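Side-chain contacts in transcriptional repressor of the blcABC operon (Agrobacterium tumefaciens, PDB 3MQ0), which represses transcription of the blcABC operon, probably by binding DNA through a helix-turn-helix domain, and is regulated via oligomerization: residues L29-A32 / V33-L36; N107-L110 / A111-H114; T146-I149 / G150-L153; S166-G169 / P170-R174; I225-Y228 / S229-S233. All coordinates share one frame; numbering follows the deposited sequence.

Overall arrangement
The five contacts follow one another along the chain. Contact 1 lies in helix 27-41 of the helix-turn-helix domain, about 27 Å from contact 5 and 45 Å from contact 3, centre to centre; the other four belong to the GAF-like C-terminal domain. Contacts 3 and 5 reach the same six-stranded antiparallel sheet, through its outermost strand 152-154 and the hairpin of strands 218-226 and 232-241. Contact 2 closes helix 102-110, and contact 4 starts helix 170-176. Contacts 4 and 5 touch, Asp167 OD1 lying 3.4 Å from Ala232 CB. Contacts 1, 2 and 5 also meet the second subunit, so parts of both domains face it.

Contact 1 of 5, residues L29-A32 / V33-L36; sequences LRRA and VRIL
Leu29 and Val33 make the apolar touch of this helical turn, their side chains slanting across each other with Leu29 CD1 4.1 Å from Val33 CG2. Because Val33 holds CG1 anti to its backbone N (chi1 171°), CG2 lies beside that nitrogen and faces back down the helix, 3.2 Å from Leu29 O. Ile35 and Leu36 sit near carbonyls in the same manner, Ile35 CG1 3.3 Å from Arg31 O and Leu36 CG 3.4 Å from Ala32 O. The backbone contributes four regular i to i+4 hydrogen bonds, from Val33 N to Leu29 O (2.9 Å), Arg34 N to Arg30 O (3.0 Å), Ile35 N to Arg31 O and Leu36 N to Ala32 O.

All of this belongs to helix 27-41, the opening helix of the IclR-type helix-turn-helix domain. Ile35 and Leu36 pack on Met69 of helix 59-71 and Leu75 of strand 75-77, while Leu29 and Ala32 meet Leu65 and Leu29 of the second subunit.

Charged groups line another side. Arg31 and Arg34 run alongside each other in the same direction, but their guanidinium planes stand 83° apart. Arg31 CD comes to the edge of the Arg34 guanidinium, near its plane and 4.1 Å from Arg34 NH2. Arg31 NE lies 4.6 Å from Arg34 NH2, a like-charge approach probably eased by acidic partners: Arg31, its chain bent at chi2 (-40°), forms salt bridges with Asp56 and Asp24. Arg30 gives NE to Thr25 O, and its NH2 forms a salt bridge with Glu71 of the second subunit.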
loop_
_atom_site.group_PDB
_atom_site.type_symbol
_atom_site.label_atom_id
_atom_site.label_comp_id
_atom_site.label_asym_id
_atom_site.label_seq_id
_atom_site.Cartn_x
_atom_site.Cartn_y
_atom_site.Cartn_z
ATOM N N LEU B 29 19.771 11.373 10.516
ATOM C CA LEU B 29 18.857 10.882 9.501
ATOM C C LEU B 29 19.216 9.454 9.065
ATOM O O LEU B 29 18.336 8.607 8.941
ATOM C CB LEU B 29 18.842 11.819 8.294
ATOM C CG LEU B 29 17.879 11.410 7.193
ATOM C CD1 LEU B 29 16.467 11.214 7.736
ATOM C CD2 LEU B 29 17.919 12.505 6.127
ATOM N N ARG B 30 20.498 9.196 8.816
ATOM C CA ARG B 30 20.931 7.854 8.430
ATOM C C ARG B 30 20.554 6.817 9.489
ATOM O O ARG B 30 20.056 5.744 9.145
ATOM C CB ARG B 30 22.431 7.824 8.157
ATOM C CG ARG B 30 22.843 8.639 6.930
ATOM C CD ARG B 30 24.315 8.447 6.630
ATOM N NE ARG B 30 24.749 9.291 5.519
ATOM C CZ ARG B 30 24.623 8.962 4.239
ATOM N NH1 ARG B 30 24.052 7.809 3.890
ATOM N NH2 ARG B 30 25.069 9.791 3.307
ATOM N N ARG B 31 20.765 7.136 10.768
ATOM C CA ARG B 31 20.406 6.206 11.836
ATOM C C ARG B 31 18.891 6.021 11.949
ATOM O O ARG B 31 18.423 4.909 12.188
ATOM C CB ARG B 31 20.968 6.637 13.201
ATOM C CG ARG B 31 22.493 6.827 13.273
ATOM C CD ARG B 31 23.245 5.775 12.518
ATOM N NE ARG B 31 24.690 5.905 12.706
ATOM C CZ ARG B 31 25.473 6.748 12.035
ATOM N NH1 ARG B 31 24.961 7.569 11.131
ATOM N NH2 ARG B 31 26.780 6.773 12.274
ATOM N N ALA B 32 18.129 7.102 11.793
ATOM C CA ALA B 32 16.675 6.991 11.874
ATOM C C ALA B 32 16.160 6.086 10.757
ATOM O O ALA B 32 15.284 5.258 10.967
ATOM C CB ALA B 32 16.031 8.361 11.775
ATOM N N VAL B 33 16.708 6.261 9.562
ATOM C CA VAL B 33 16.339 5.401 8.441
ATOM C C VAL B 33 16.696 3.933 8.719
ATOM O O VAL B 33 15.896 3.026 8.463
ATOM C CB VAL B 33 16.956 5.909 7.139
ATOM C CG1 VAL B 33 16.759 4.895 6.005
ATOM C CG2 VAL B 33 16.328 7.260 6.785
ATOM N N ARG B 34 17.873 3.691 9.286
ATOM C CA ARG B 34 18.239 2.315 9.648
ATOM C C ARG B 34 17.253 1.693 10.648
ATOM O O ARG B 34 16.844 0.523 10.509
ATOM C CB ARG B 34 19.664 2.276 10.187
ATOM C CG ARG B 34 20.120 0.914 10.678
ATOM C CD ARG B 34 21.616 0.956 10.975
ATOM N NE ARG B 34 22.206 2.219 10.541
ATOM C CZ ARG B 34 22.702 2.445 9.328
ATOM N NH1 ARG B 34 22.689 1.482 8.413
ATOM N NH2 ARG B 34 23.208 3.641 9.031
ATOM N N ILE B 35 16.867 2.480 11.651
ATOM C CA ILE B 35 15.898 2.041 12.659
ATOM C C ILE B 35 14.544 1.749 12.026
ATOM O O ILE B 35 13.937 0.726 12.319
ATOM C CB ILE B 35 15.728 3.104 13.771
ATOM C CG1 ILE B 35 16.989 3.160 14.633
ATOM C CG2 ILE B 35 14.519 2.799 14.653
ATOM C CD1 ILE B 35 17.066 4.430 15.473
ATOM N N LEU B 36 14.058 2.644 11.165
ATOM C CA LEU B 36 12.776 2.385 10.521
ATOM C C LEU B 36 12.826 1.128 9.663
ATOM O O LEU B 36 11.875 0.343 9.650
ATOM C CB LEU B 36 12.298 3.593 9.712
ATOM C CG LEU B 36 11.907 4.754 10.639
ATOM C CD1 LEU B 36 11.901 6.058 9.868
ATOM C CD2 LEU B 36 10.555 4.533 11.317
#

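Contact 2 of 5, residues N107-L110 / A111-H114; sequences NDHL and AQRH
The Arg113 guanidinium carries the imidazole of His109 on one face, with His109 NE2 3.2 Å above the plane and shifted toward the rim. The two planes are 66° apart, and CE1 and NE2 are the ring atoms that come close. His109 NE2 is 3.5 Å from Arg113 NH1 without a hydrogen bond between them, and His109 CE1 is equally close to Arg113 NH2. The ring nitrogens look instead to helix 247-267: ND1 is hydrogen-bonded to Lys267 NZ, and NE2 makes a weak bond to Thr260 O, which together probably hold the ring's rotation. Arg113 reaches the ring by a bend at chi2 (-67°), its CG passing 3.5 Å from His109 O.

Gln112 comes back on the same carbonyl from a different direction. Its CG lies between the backbone N and the carbonyl carbon (chi1 60°), 3.3 Å from His109 O.

Along the backbone the bonding shifts step by step. Ala111 N still gives a hydrogen bond to Asn107 O at 3.2 Å, with a weak second one to Asp108 O; Gln112 N bonds weakly to His109 O; Arg113 N meets Leu110 O at 3.1 Å. The Asp108 carboxylate bonds to Ala79 and Ser78 of the second subunit. The change from i+4 to i+3 acceptors, finishing in a type I turn from Leu110 to Arg113, is typical of a helix running out, here where helix 102-110 of the GAF-like domain lies against helix 247-267.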
loop_
_atom_site.group_PDB
_atom_site.type_symbol
_atom_site.label_atom_id
_atom_site.label_comp_id
_atom_site.label_asym_id
_atom_site.label_seq_id
_atom_site.Cartn_x
_atom_site.Cartn_y
_atom_site.Cartn_z
ATOM N N ASN B 107 11.644 7.584 -18.967
ATOM C CA ASN B 107 12.457 8.523 -19.747
ATOM C C ASN B 107 13.744 8.871 -19.020
ATOM O O ASN B 107 14.829 8.846 -19.605
ATOM C CB ASN B 107 11.698 9.822 -20.040
ATOM C CG ASN B 107 10.570 9.644 -21.036
ATOM O OD1 ASN B 107 10.594 8.747 -21.859
ATOM N ND2 ASN B 107 9.581 10.532 -20.975
ATOM N N ASP B 108 13.612 9.209 -17.740
ATOM C CA ASP B 108 14.753 9.603 -16.917
ATOM C C ASP B 108 15.753 8.469 -16.688
ATOM O O ASP B 108 16.971 8.679 -16.640
ATOM C CB ASP B 108 14.261 10.173 -15.588
ATOM C CG ASP B 108 13.536 11.505 -15.765
ATOM O OD1 ASP B 108 13.605 12.081 -16.877
ATOM O OD2 ASP B 108 12.902 11.980 -14.799
ATOM N N HIS B 109 15.231 7.264 -16.555
ATOM C CA HIS B 109 16.071 6.093 -16.410
ATOM C C HIS B 109 16.942 5.915 -17.650
ATOM O O HIS B 109 18.124 5.594 -17.544
ATOM C CB HIS B 109 15.191 4.863 -16.199
ATOM C CG HIS B 109 15.926 3.665 -15.690
ATOM N ND1 HIS B 109 16.499 3.616 -14.440
ATOM C CD2 HIS B 109 16.153 2.450 -16.255
ATOM C CE1 HIS B 109 17.063 2.435 -14.260
ATOM N NE2 HIS B 109 16.860 1.709 -15.345
ATOM N N LEU B 110 16.362 6.129 -18.829
ATOM C CA LEU B 110 17.128 5.987 -20.065
ATOM C C LEU B 110 18.206 7.061 -20.201
ATOM O O LEU B 110 19.271 6.819 -20.775
ATOM C CB LEU B 110 16.211 6.017 -21.283
ATOM C CG LEU B 110 15.310 4.800 -21.441
ATOM C CD1 LEU B 110 14.542 4.907 -22.748
ATOM C CD2 LEU B 110 16.150 3.546 -21.406
ATOM N N ALA B 111 17.925 8.242 -19.669
ATOM C CA ALA B 111 18.860 9.357 -19.759
ATOM C C ALA B 111 20.213 9.079 -19.098
ATOM O O ALA B 111 21.161 9.836 -19.288
ATOM C CB ALA B 111 18.237 10.616 -19.172
ATOM N N GLN B 112 20.314 8.007 -18.321
ATOM C CA GLN B 112 21.565 7.729 -17.616
ATOM C C GLN B 112 22.139 6.356 -17.949
ATOM O O GLN B 112 23.126 5.922 -17.353
ATOM C CB GLN B 112 21.369 7.878 -16.111
ATOM C CG GLN B 112 20.322 6.950 -15.548
ATOM C CD GLN B 112 19.716 7.479 -14.269
ATOM O OE1 GLN B 112 19.414 8.668 -14.159
ATOM N NE2 GLN B 112 19.543 6.598 -13.289
ATOM N N ARG B 113 21.509 5.674 -18.900
ATOM C CA ARG B 113 21.994 4.388 -19.377
ATOM C C ARG B 113 22.477 4.536 -20.809
ATOM O O ARG B 113 21.806 4.106 -21.748
ATOM C CB ARG B 113 20.886 3.337 -19.319
ATOM C CG ARG B 113 20.461 2.959 -17.913
ATOM C CD ARG B 113 21.573 2.229 -17.186
ATOM N NE ARG B 113 21.186 1.836 -15.832
ATOM C CZ ARG B 113 20.329 0.860 -15.553
ATOM N NH1 ARG B 113 19.754 0.182 -16.536
ATOM N NH2 ARG B 113 20.039 0.565 -14.293
ATOM N N HIS B 114 23.637 5.155 -20.974
ATOM C CA HIS B 114 24.180 5.379 -22.307
ATOM C C HIS B 114 24.442 4.068 -23.052
ATOM O O HIS B 114 24.653 4.072 -24.260
ATOM C CB HIS B 114 25.429 6.253 -22.232
ATOM C CG HIS B 114 25.163 7.618 -21.672
ATOM N ND1 HIS B 114 24.872 7.830 -20.340
ATOM C CD2 HIS B 114 25.117 8.833 -22.265
ATOM C CE1 HIS B 114 24.673 9.119 -20.136
ATOM N NE2 HIS B 114 24.816 9.751 -21.288
#

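Contact 3 of 5, residues T146-I149 / G150-L153; sequences TFRI and GMRL
Met151 turns back against the preceding loop and touches three of its residues. Its CE lies 3.7 Å from Phe147 CD1, approaching the ring obliquely, and its SD is 3.5 Å from Thr146 O. Arg148 crosses the methionine chain at about a right angle: Met151 SD stands 3.8 Å above one face of the Arg148 guanidinium, toward the rim, while Met151 CB is 3.7 Å from Arg148 NH2. The methionine gets there by swinging CG to the far side from its own nitrogen (chi1 158°), with the chain straight at chi2 and bent at chi3. Arg148, itself exposed, folds over it through a bend at chi3 (-39°). Met151 CB is 3.0 Å from Arg148 O, a tight approach within the turn.

What brings these groups together is a type II beta turn from Arg148 to Met151, which leads into strand 152-154 at one border of the six-stranded antiparallel sheet of the GAF-like domain. The turn is closed by Met151 N giving a hydrogen bond to Arg148 O (3.1 Å). Its corner at positive phi (90°) is taken by Gly150, which has no side chain to crowd the preceding carbonyl of Ile149.

The neighbouring strand 130-137 fixes the turn from the next shell. Tyr133 makes backbone hydrogen bonds with Gly150 and Met151, and its side chain packs on Met151 while its ring meets that of Phe147. Farther along, Leu153 bonds through its backbone to Val131, and its side chain reaches Thr158 and Ile214.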
loop_
_atom_site.group_PDB
_atom_site.type_symbol
_atom_site.label_atom_id
_atom_site.label_comp_id
_atom_site.label_asym_id
_atom_site.label_seq_id
_atom_site.Cartn_x
_atom_site.Cartn_y
_atom_site.Cartn_z
ATOM N N THR B 146 7.858 2.023 -37.147
ATOM C CA THR B 146 7.976 2.915 -36.103
ATOM C C THR B 146 6.832 2.683 -35.116
ATOM O O THR B 146 5.712 2.215 -35.412
ATOM C CB THR B 146 8.119 4.396 -36.539
ATOM O OG1 THR B 146 6.842 4.980 -36.699
ATOM C CG2 THR B 146 8.895 4.538 -37.827
ATOM N N PHE B 147 7.202 3.016 -33.914
ATOM C CA PHE B 147 6.361 2.977 -32.800
ATOM C C PHE B 147 5.884 4.401 -32.598
ATOM O O PHE B 147 6.633 5.321 -32.752
ATOM C CB PHE B 147 7.170 2.450 -31.643
ATOM C CG PHE B 147 7.763 1.127 -31.908
ATOM C CD1 PHE B 147 7.003 -0.002 -31.875
ATOM C CD2 PHE B 147 9.077 1.006 -32.228
ATOM C CE1 PHE B 147 7.538 -1.202 -32.118
ATOM C CE2 PHE B 147 9.614 -0.196 -32.477
ATOM C CZ PHE B 147 8.847 -1.313 -32.411
ATOM N N ARG B 148 4.618 4.529 -32.277
ATOM C CA ARG B 148 3.956 5.802 -31.999
ATOM C C ARG B 148 3.168 5.649 -30.711
ATOM O O ARG B 148 2.556 4.608 -30.496
ATOM C CB ARG B 148 2.946 6.118 -33.091
ATOM C CG ARG B 148 3.493 6.244 -34.487
ATOM C CD ARG B 148 2.342 6.619 -35.405
ATOM N NE ARG B 148 1.117 5.909 -35.023
ATOM C CZ ARG B 148 0.791 4.719 -35.502
ATOM N NH1 ARG B 148 1.599 4.147 -36.375
ATOM N NH2 ARG B 148 -0.328 4.098 -35.125
ATOM N N ILE B 149 3.141 6.686 -29.877
ATOM C CA ILE B 149 2.394 6.605 -28.618
ATOM C C ILE B 149 0.917 6.340 -28.934
ATOM O O ILE B 149 0.357 6.938 -29.860
ATOM C CB ILE B 149 2.549 7.897 -27.765
ATOM C CG1 ILE B 149 4.029 8.258 -27.590
ATOM C CG2 ILE B 149 1.821 7.756 -26.412
ATOM C CD1 ILE B 149 4.843 7.226 -26.818
ATOM N N GLY B 150 0.298 5.417 -28.199
ATOM C CA GLY B 150 -1.103 5.079 -28.415
ATOM C C GLY B 150 -1.356 3.951 -29.409
ATOM O O GLY B 150 -2.456 3.408 -29.493
ATOM N N MET B 151 -0.337 3.617 -30.185
ATOM C CA MET B 151 -0.397 2.532 -31.162
ATOM C C MET B 151 -0.620 1.176 -30.478
ATOM O O MET B 151 -0.230 1.003 -29.327
ATOM C CB MET B 151 0.911 2.536 -31.950
ATOM C CG MET B 151 1.292 1.259 -32.626
ATOM S SD MET B 151 2.773 1.592 -33.585
ATOM C CE MET B 151 3.629 0.036 -33.416
ATOM N N ARG B 152 -1.301 0.253 -31.172
ATOM C CA ARG B 152 -1.548 -1.113 -30.670
ATOM C C ARG B 152 -0.975 -2.174 -31.587
ATOM O O ARG B 152 -1.029 -2.038 -32.805
ATOM C CB ARG B 152 -3.051 -1.383 -30.546
ATOM C CG ARG B 152 -3.778 -0.353 -29.716
ATOM C CD ARG B 152 -5.250 -0.657 -29.490
ATOM N NE ARG B 152 -5.728 0.251 -28.453
ATOM C CZ ARG B 152 -6.107 -0.117 -27.237
ATOM N NH1 ARG B 152 -6.127 -1.396 -26.896
ATOM N NH2 ARG B 152 -6.503 0.803 -26.369
ATOM N N LEU B 153 -0.452 -3.245 -30.995
ATOM C CA LEU B 153 -0.002 -4.419 -31.737
ATOM C C LEU B 153 -0.429 -5.691 -30.994
ATOM O O LEU B 153 -0.658 -5.651 -29.788
ATOM C CB LEU B 153 1.523 -4.404 -31.886
ATOM C CG LEU B 153 2.054 -3.410 -32.921
ATOM C CD1 LEU B 153 3.587 -3.450 -32.946
ATOM C CD2 LEU B 153 1.496 -3.731 -34.282
#

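Contact 4 of 5, residues S166-G169 / P170-R174; sequences SDLG and PGELR
Leu168 and Glu172 face each other across the start of helix 170-176, with Glu172 OE1 3.6 Å from Leu168 CA. The glutamate points back toward the incoming loop: CG is anti to the carbonyl carbon (chi1 -63°) and the chain runs extended at chi2, which carries the carboxylate to Gly169. There Glu172 OE1 accepts a hydrogen bond from Gly169 N at 3.0 Å, nearly straight at 176°, using the lone pair that looks away from OE2. Gly169 is the N-cap and Glu172 the third residue of the helix, so this is one half of a capping box; the cap, being glycine, has no side chain to return the other half.

Leu168 turns its CB toward Leu173, 4.1 Å from Leu173 CG. A residue before the cap touching the fourth residue of the helix is the pairing known as a hydrophobic staple. Leu173 N meanwhile bonds to Gly169 O at 3.1 Å, and its side chain continues onto Leu199 of helix 192-205.

Arg174 leans back along the helix. Its NH1 donates to Pro170 O at 3.1 Å, with that oxygen in the guanidinium plane, while Arg174 N reaches the same oxygen from the opposite face of its carbonyl plane. NH2 forms a salt bridge with Glu196 of helix 192-205, tying the two helices together. The Glu172 carboxylate stands at the amino end of a helix and holds a backbone N-H in a direct bond, surroundings that would probably stabilise its negative charge.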
loop_
_atom_site.group_PDB
_atom_site.type_symbol
_atom_site.label_atom_id
_atom_site.label_comp_id
_atom_site.label_asym_id
_atom_site.label_seq_id
_atom_site.Cartn_x
_atom_site.Cartn_y
_atom_site.Cartn_z
ATOM N N SER B 166 3.882 -13.952 -20.554
ATOM C CA SER B 166 4.548 -15.064 -19.888
ATOM C C SER B 166 4.131 -15.172 -18.417
ATOM O O SER B 166 4.379 -16.184 -17.784
ATOM C CB SER B 166 6.079 -14.986 -20.035
ATOM O OG SER B 166 6.631 -13.999 -19.190
ATOM N N ASP B 167 3.477 -14.178 -17.878
ATOM C CA ASP B 167 2.998 -14.326 -16.540
ATOM C C ASP B 167 1.618 -14.920 -16.440
ATOM O O ASP B 167 1.154 -15.101 -15.386
ATOM C CB ASP B 167 3.052 -13.035 -15.781
ATOM C CG ASP B 167 2.714 -11.888 -16.619
ATOM O OD1 ASP B 167 3.630 -11.181 -17.021
ATOM O OD2 ASP B 167 1.544 -11.690 -16.916
ATOM N N LEU B 168 0.977 -15.170 -17.561
ATOM C CA LEU B 168 -0.340 -15.808 -17.591
ATOM C C LEU B 168 -0.242 -17.332 -17.595
ATOM O O LEU B 168 0.691 -17.901 -18.168
ATOM C CB LEU B 168 -1.114 -15.352 -18.825
ATOM C CG LEU B 168 -1.709 -13.946 -18.749
ATOM C CD1 LEU B 168 -0.669 -12.919 -18.355
ATOM C CD2 LEU B 168 -2.360 -13.581 -20.071
ATOM N N GLY B 169 -1.209 -17.986 -16.961
ATOM C CA GLY B 169 -1.264 -19.441 -16.955
ATOM C C GLY B 169 -1.910 -19.959 -18.230
ATOM O O GLY B 169 -2.389 -19.164 -19.043
ATOM N N PRO B 170 -1.936 -21.293 -18.408
ATOM C CA PRO B 170 -2.476 -21.910 -19.631
ATOM C C PRO B 170 -3.959 -21.602 -19.833
ATOM O O PRO B 170 -4.393 -21.433 -20.977
ATOM C CB PRO B 170 -2.258 -23.416 -19.405
ATOM C CG PRO B 170 -2.131 -23.580 -17.904
ATOM C CD PRO B 170 -1.453 -22.295 -17.441
ATOM N N GLY B 171 -4.719 -21.532 -18.743
ATOM C CA GLY B 171 -6.144 -21.264 -18.830
ATOM C C GLY B 171 -6.399 -19.829 -19.261
ATOM O O GLY B 171 -7.260 -19.564 -20.118
ATOM N N GLU B 172 -5.649 -18.895 -18.676
ATOM C CA GLU B 172 -5.827 -17.478 -19.002
ATOM C C GLU B 172 -5.473 -17.199 -20.456
ATOM O O GLU B 172 -6.158 -16.420 -21.125
ATOM C CB GLU B 172 -5.000 -16.588 -18.077
ATOM C CG GLU B 172 -5.408 -16.670 -16.613
ATOM C CD GLU B 172 -4.449 -15.916 -15.702
ATOM O OE1 GLU B 172 -3.276 -16.334 -15.593
ATOM O OE2 GLU B 172 -4.862 -14.897 -15.101
ATOM N N LEU B 173 -4.410 -17.835 -20.949
ATOM C CA LEU B 173 -4.015 -17.678 -22.352
ATOM C C LEU B 173 -5.097 -18.208 -23.273
ATOM O O LEU B 173 -5.385 -17.632 -24.320
ATOM C CB LEU B 173 -2.707 -18.411 -22.635
ATOM C CG LEU B 173 -1.413 -17.820 -22.084
ATOM C CD1 LEU B 173 -0.261 -18.824 -22.176
ATOM C CD2 LEU B 173 -1.057 -16.525 -22.806
ATOM N N ARG B 174 -5.726 -19.307 -22.879
ATOM C CA ARG B 174 -6.718 -19.902 -23.752
ATOM C C ARG B 174 -7.982 -19.050 -23.810
ATOM O O ARG B 174 -8.676 -19.036 -24.817
ATOM C CB ARG B 174 -6.991 -21.355 -23.350
ATOM C CG ARG B 174 -5.948 -22.297 -23.963
ATOM C CD ARG B 174 -5.739 -23.624 -23.227
ATOM N NE ARG B 174 -4.696 -24.370 -23.937
ATOM C CZ ARG B 174 -3.386 -24.165 -23.799
ATOM N NH1 ARG B 174 -2.920 -23.269 -22.926
ATOM N NH2 ARG B 174 -2.530 -24.875 -24.527
#

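Contact 5 of 5, residues I225-Y228 / S229-S233; sequences IRDY and SGAAS
Arg226 extends alongside the closing residues of a beta hairpin and overlaps Gly230 and Ala232, its NH1 giving a hydrogen bond to Gly230 O at 3.2 Å. The oxygen lies at the edge of the guanidinium, near its plane, and the nitrogen lies in the carbonyl plane. The same Arg226 NH1 is 3.8 Å from Ala232 CB. The hairpin links strands 218-226 and 232-241 of the GAF-like domain and has a type I turn with a G1 bulge: Gly230 N bonds to Asp227 O at 2.8 Å, and Asp227 N to Ala231 O at 3.2 Å. Gly230 fills the bulge position with a positive phi of 98°.

Arg226 and Ala232 form an antiparallel non-hydrogen-bonded pair, CA to CA 4.4 Å, with diverging side chains. Beyond it, Ser233 N donates to Ile225 O at 2.9 Å. The hydroxyl of Ser233 adds only a weak bond to that oxygen. The backbone N of Arg226 is hydrogen-bonded to Ser265 OG of helix 247-267, and Ile225 packs on Ala261 and Leu264 of the same helix.

Asp227 turns its carboxylate into the loop, with CG tucked over its own backbone (chi1 58°). Asp227 OD1 receives a weak, strongly bent bond from Ser229 N at 2.8 Å, and OD2 lies near Ser233 CB. Tyr228 packs on Leu90 of the second subunit, and Ser229 CA lies over one face of the Tyr228 ring, 4.2 Å from Tyr228 CD1.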
loop_
_atom_site.group_PDB
_atom_site.type_symbol
_atom_site.label_atom_id
_atom_site.label_comp_id
_atom_site.label_asym_id
_atom_site.label_seq_id
_atom_site.Cartn_x
_atom_site.Cartn_y
_atom_site.Cartn_z
ATOM N N ILE B 225 8.530 -4.921 -16.385
ATOM C CA ILE B 225 8.580 -3.901 -15.338
ATOM C C ILE B 225 7.509 -4.279 -14.331
ATOM O O ILE B 225 6.369 -4.561 -14.709
ATOM C CB ILE B 225 8.268 -2.500 -15.909
ATOM C CG1 ILE B 225 9.210 -2.138 -17.071
ATOM C CG2 ILE B 225 8.280 -1.434 -14.800
ATOM C CD1 ILE B 225 10.660 -2.221 -16.731
ATOM N N ARG B 226 7.865 -4.299 -13.053
ATOM C CA ARG B 226 6.898 -4.672 -12.030
ATOM C C ARG B 226 6.579 -3.506 -11.108
ATOM O O ARG B 226 7.439 -2.657 -10.851
ATOM C CB ARG B 226 7.413 -5.867 -11.236
ATOM C CG ARG B 226 7.511 -7.104 -12.121
ATOM C CD ARG B 226 8.117 -8.308 -11.434
ATOM N NE ARG B 226 8.384 -9.342 -12.435
ATOM C CZ ARG B 226 7.464 -10.164 -12.926
ATOM N NH1 ARG B 226 6.212 -10.092 -12.496
ATOM N NH2 ARG B 226 7.798 -11.063 -13.845
ATOM N N ASP B 227 5.338 -3.474 -10.622
ATOM C CA ASP B 227 4.878 -2.408 -9.730
ATOM C C ASP B 227 5.055 -2.831 -8.282
ATOM O O ASP B 227 5.515 -3.940 -8.004
ATOM C CB ASP B 227 3.408 -2.051 -10.007
ATOM C CG ASP B 227 2.463 -3.242 -9.850
ATOM O OD1 ASP B 227 2.647 -4.064 -8.926
ATOM O OD2 ASP B 227 1.516 -3.354 -10.663
ATOM N N TYR B 228 4.675 -1.955 -7.359
ATOM C CA TYR B 228 4.923 -2.223 -5.954
ATOM C C TYR B 228 4.350 -3.580 -5.559
ATOM O O TYR B 228 4.909 -4.283 -4.723
ATOM C CB TYR B 228 4.362 -1.100 -5.079
ATOM C CG TYR B 228 2.860 -1.002 -5.077
ATOM C CD1 TYR B 228 2.116 -1.511 -4.019
ATOM C CD2 TYR B 228 2.184 -0.394 -6.128
ATOM C CE1 TYR B 228 0.733 -1.422 -4.011
ATOM C CE2 TYR B 228 0.805 -0.299 -6.130
ATOM C CZ TYR B 228 0.085 -0.815 -5.070
ATOM O OH TYR B 228 -1.289 -0.721 -5.073
ATOM N N SER B 229 3.245 -3.949 -6.197
ATOM C CA SER B 229 2.551 -5.194 -5.900
ATOM C C SER B 229 3.297 -6.462 -6.318
ATOM O O SER B 229 2.986 -7.548 -5.837
ATOM C CB SER B 229 1.179 -5.190 -6.566
ATOM O OG SER B 229 0.739 -6.516 -6.769
ATOM N N GLY B 230 4.261 -6.335 -7.224
ATOM C CA GLY B 230 4.948 -7.500 -7.750
ATOM C C GLY B 230 4.416 -7.962 -9.093
ATOM O O GLY B 230 5.043 -8.767 -9.782
ATOM N N ALA B 231 3.254 -7.455 -9.479
ATOM C CA ALA B 231 2.669 -7.825 -10.763
ATOM C C ALA B 231 3.386 -7.137 -11.921
ATOM O O ALA B 231 3.818 -5.996 -11.790
ATOM C CB ALA B 231 1.205 -7.470 -10.781
ATOM N N ALA B 232 3.506 -7.830 -13.051
ATOM C CA ALA B 232 4.062 -7.228 -14.257
ATOM C C ALA B 232 3.097 -6.177 -14.783
ATOM O O ALA B 232 2.014 -6.503 -15.252
ATOM C CB ALA B 232 4.312 -8.280 -15.301
ATOM N N SER B 233 3.491 -4.913 -14.701
ATOM C CA SER B 233 2.587 -3.819 -15.037
ATOM C C SER B 233 2.874 -3.225 -16.404
ATOM O O SER B 233 2.007 -2.585 -17.002
ATOM C CB SER B 233 2.658 -2.719 -13.973
ATOM O OG SER B 233 3.966 -2.173 -13.881
#